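Local coordinates for beta-lactamase (Serratia marcescens, PDB 5X5G) that hydrolyses beta-lactam antibiotics as TLA-3, a class A extended-spectrum beta-lactamase that confers antibiotic resistance, at the interface of chains A and B. Sequence-based numbering; all coordinates share one arbitrary frame. Chains: chain A/B, Beta-lactamase.

Contact 1: the interface of chains A and B. Residues chain A 76, 92-93; chain B 199-200, 261.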
loop_
_atom_site.group_PDB
_atom_site.type_symbol
_atom_site.label_atom_id
_atom_site.label_comp_id
_atom_site.label_asym_id
_atom_site.label_seq_id
_atom_site.Cartn_x
_atom_site.Cartn_y
_atom_site.Cartn_z
ATOM N N LYS A 76 12.128 12.168 2.535
ATOM C CA LYS A 76 11.086 11.584 3.370
ATOM C C LYS A 76 9.684 11.749 2.723
ATOM O O LYS A 76 8.912 10.797 2.613
ATOM C CB LYS A 76 11.109 12.300 4.716
ATOM C CG LYS A 76 10.036 11.876 5.702
ATOM C CD LYS A 76 10.265 10.448 6.178
ATOM C CE LYS A 76 9.494 10.182 7.457
ATOM N NZ LYS A 76 8.062 10.533 7.264
ATOM N N PRO A 92 12.334 3.472 5.817
ATOM C CA PRO A 92 11.268 4.223 6.480
ATOM C C PRO A 92 11.611 5.655 6.806
ATOM O O PRO A 92 10.725 6.461 7.056
ATOM C CB PRO A 92 11.045 3.457 7.798
ATOM C CG PRO A 92 11.692 2.158 7.616
ATOM C CD PRO A 92 12.780 2.300 6.603
ATOM N N ASN A 93 12.893 5.932 6.934
ATOM C CA ASN A 93 13.344 7.281 7.218
ATOM C C ASN A 93 13.471 8.126 5.960
ATOM O O ASN A 93 13.459 9.345 6.037
ATOM C CB ASN A 93 14.650 7.263 8.038
ATOM C CG ASN A 93 14.390 7.184 9.542
ATOM O OD1 ASN A 93 14.035 8.185 10.178
ATOM N ND2 ASN A 93 14.428 5.974 10.085
ATOM N N PRO B 199 8.998 7.242 11.791
ATOM C CA PRO B 199 10.164 7.616 12.589
ATOM C C PRO B 199 10.285 9.129 12.874
ATOM O O PRO B 199 10.935 9.489 13.822
ATOM C CB PRO B 199 11.352 7.164 11.698
ATOM C CG PRO B 199 10.768 7.148 10.303
ATOM C CD PRO B 199 9.381 6.616 10.510
ATOM N N LYS B 200 9.589 9.977 12.122
ATOM C CA LYS B 200 9.600 11.393 12.392
ATOM C C LYS B 200 8.274 11.866 12.980
ATOM O O LYS B 200 7.940 13.040 12.860
ATOM C CB LYS B 200 9.917 12.177 11.121
ATOM C CG LYS B 200 11.196 11.719 10.424
ATOM C CD LYS B 200 12.421 12.006 11.270
ATOM C CE LYS B 200 13.677 12.038 10.418
ATOM N NZ LYS B 200 14.411 10.784 10.691
ATOM N N GLU B 261 3.391 15.484 10.260
ATOM C CA GLU B 261 4.292 14.721 11.104
ATOM C C GLU B 261 5.022 15.611 12.097
ATOM O O GLU B 261 5.125 15.298 13.276
ATOM C CB GLU B 261 5.299 13.901 10.242
ATOM C CG GLU B 261 4.620 12.914 9.302
ATOM C CD GLU B 261 5.577 11.874 8.715
ATOM O OE1 GLU B 261 6.675 12.240 8.276
ATOM O OE2 GLU B 261 5.249 10.674 8.734
#
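The A:Pro92–A:Asn93 loop and the B:Pro199–B:Lys200 loop run up against each other, the A:Pro92 carbonyl O standing 3.3 Å from B:Pro199 CG, while the 3-10 turn starting at A:Lys76 faces helix 257-276 of the partner. Both surfaces belong to the class A beta-lactamase fold, in a two-fold pairing that may or may not persist outside the crystal. The A:Asn93 amide turns one flat face to the proline ring, with B:Pro199 CG lying over amide carbon CG at 3.7 Å. B:Pro199 CB sits further out, toward the amide's outer end. The B:Lys200 side chain crosses that of A:Asn93 at roughly a right angle and gives a hydrogen bond from its ammonium NZ to amide OD1 at 2.7 Å. The C=O...N angle is 148° and the donor is tilted 23° from the carbonyl plane. Bends at chi2 and chi4 (chi4 -106°) curl this lysine round toward the amide. A:Lys76 comes from the opposite direction to B:Glu261, and its NZ makes a salt bridge to carboxylate OE1. The modelled 2.4 Å between NZ and OE1 is doubtful, since A:Lys76 is poorly ordered; NZ is placed on the syn side of OE1, a detail as doubtful as the distance. As modelled, A:Lys76 CE, next to the ammonium, touches B:Lys200 CG, while the two ammonium groups serve different acceptors.

Contact 2: the interface of chains A and B. Residues chain A 151-153; chain B 221-223.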
loop_
_atom_site.group_PDB
_atom_site.type_symbol
_atom_site.label_atom_id
_atom_site.label_comp_id
_atom_site.label_asym_id
_atom_site.label_seq_id
_atom_site.Cartn_x
_atom_site.Cartn_y
_atom_site.Cartn_z
ATOM N N HIS A 151 -4.902 8.406 -6.085
ATOM C CA HIS A 151 -5.316 8.028 -4.743
ATOM C C HIS A 151 -6.295 9.045 -4.115
ATOM O O HIS A 151 -6.943 8.733 -3.139
ATOM C CB HIS A 151 -4.102 7.808 -3.825
ATOM C CG HIS A 151 -3.361 6.547 -4.113
ATOM N ND1 HIS A 151 -3.197 5.550 -3.168
ATOM C CD2 HIS A 151 -2.789 6.091 -5.250
ATOM C CE1 HIS A 151 -2.512 4.557 -3.705
ATOM N NE2 HIS A 151 -2.275 4.848 -4.974
ATOM N N LYS A 152 -6.423 10.219 -4.699
ATOM C CA LYS A 152 -7.297 11.243 -4.127
ATOM C C LYS A 152 -8.795 11.052 -4.381
ATOM O O LYS A 152 -9.609 11.736 -3.748
ATOM C CB LYS A 152 -6.873 12.603 -4.639
ATOM C CG LYS A 152 -5.531 13.034 -4.066
ATOM C CD LYS A 152 -5.377 14.519 -4.052
ATOM C CE LYS A 152 -4.370 14.947 -3.002
ATOM N NZ LYS A 152 -3.009 14.547 -3.404
ATOM N N ALA A 153 -9.124 10.328 -5.453
ATOM C CA ALA A 153 -10.472 10.262 -5.995
ATOM C C ALA A 153 -10.638 9.087 -6.988
ATOM O O ALA A 153 -9.898 8.972 -7.997
ATOM C CB ALA A 153 -10.865 11.575 -6.683
ATOM N N THR B 221 -5.621 11.295 1.239
ATOM C CA THR B 221 -6.021 12.661 1.066
ATOM C C THR B 221 -7.166 12.660 -0.002
ATOM O O THR B 221 -7.239 11.791 -0.854
ATOM C CB THR B 221 -4.808 13.478 0.624
ATOM O OG1 THR B 221 -3.781 13.360 1.619
ATOM C CG2 THR B 221 -5.152 14.947 0.459
ATOM N N ASN B 222 -8.169 13.492 0.178
ATOM C CA ASN B 222 -9.273 13.505 -0.763
ATOM C C ASN B 222 -9.052 14.605 -1.796
ATOM O O ASN B 222 -7.983 15.190 -1.842
ATOM C CB ASN B 222 -10.602 13.639 -0.030
ATOM C CG ASN B 222 -10.793 15.001 0.581
ATOM O OD1 ASN B 222 -9.986 15.908 0.382
ATOM N ND2 ASN B 222 -11.888 15.155 1.326
ATOM N N ASN B 223 -10.028 14.812 -2.674
ATOM C CA ASN B 223 -9.888 15.768 -3.770
ATOM C C ASN B 223 -9.941 17.225 -3.283
ATOM O O ASN B 223 -9.562 18.111 -4.023
ATOM C CB ASN B 223 -10.925 15.498 -4.895
ATOM C CG ASN B 223 -12.396 15.631 -4.447
ATOM O OD1 ASN B 223 -12.727 15.882 -3.280
ATOM N ND2 ASN B 223 -13.302 15.436 -5.408
HETATM O O HOH W 1 -11.925 12.726 -3.131
HETATM O O HOH W 2 -8.646 9.510 -1.136
#
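The stem of A:Lys152 lies over one face of the B:Thr221–B:Asn222 peptide, with CB and CG above the carbonyl of B:Thr221, while water 2 reaches that carbonyl O from the other side of the plane. In class A beta-lactamase terms, the chain A segment, at the end of helix 147-151, belongs to the omega loop, and the chain B loop follows the strand carrying the KTG motif, so both border active-site elements. The next peptide, B:Asn222–B:Asn223, is also met on its face: the A:Lys152 carbonyl O stands almost directly over B:Asn223 N at 3.3 Å. That position lies well off the N-H direction, and the N-H instead serves water 1, near the edge of the peptide, at 2.9 Å from N with 147° at the hydrogen. Water 1 also sits 2.6 Å from the A:Lys152 O, joining the two backbones through water. Water 2 does the same one step along, 2.7 Å from the A:His151 O and likewise linked to the B:Thr221 O. A:His151 thus contributes its main chain to this bridge. The lysine and B:Thr221 side chains lie side by side and point the same way, with CE of A:Lys152 3.5 Å from the B:Thr221 methyl CG2. B:Thr221 holds CG2 anti to its own N, with OG1 beside that N (chi1 -59°), which presents the methyl to the lysine. One carbon back along the chain, A:Lys152 CD passes above the peptide plane, 3.5 Å from the B:Asn222 carbonyl O.

About 22 Å separates the C-alpha centres of contact 1 and contact 2, which have no residue in common. They are separate patches of one two-fold interface, and exchanging the chains gives each a twin. On chain B, strand 212-218 lies between the two loops in sequence. Contact 1 uses side-chain polar groups and proline packing, whereas contact 2 combines water bridges with packing of a lysine chain. Contact 2 includes part of the omega loop of chain A and lies just after the KTG strand of chain B; the structure alone shows neither an effect of pairing on the active site nor a dimer in solution.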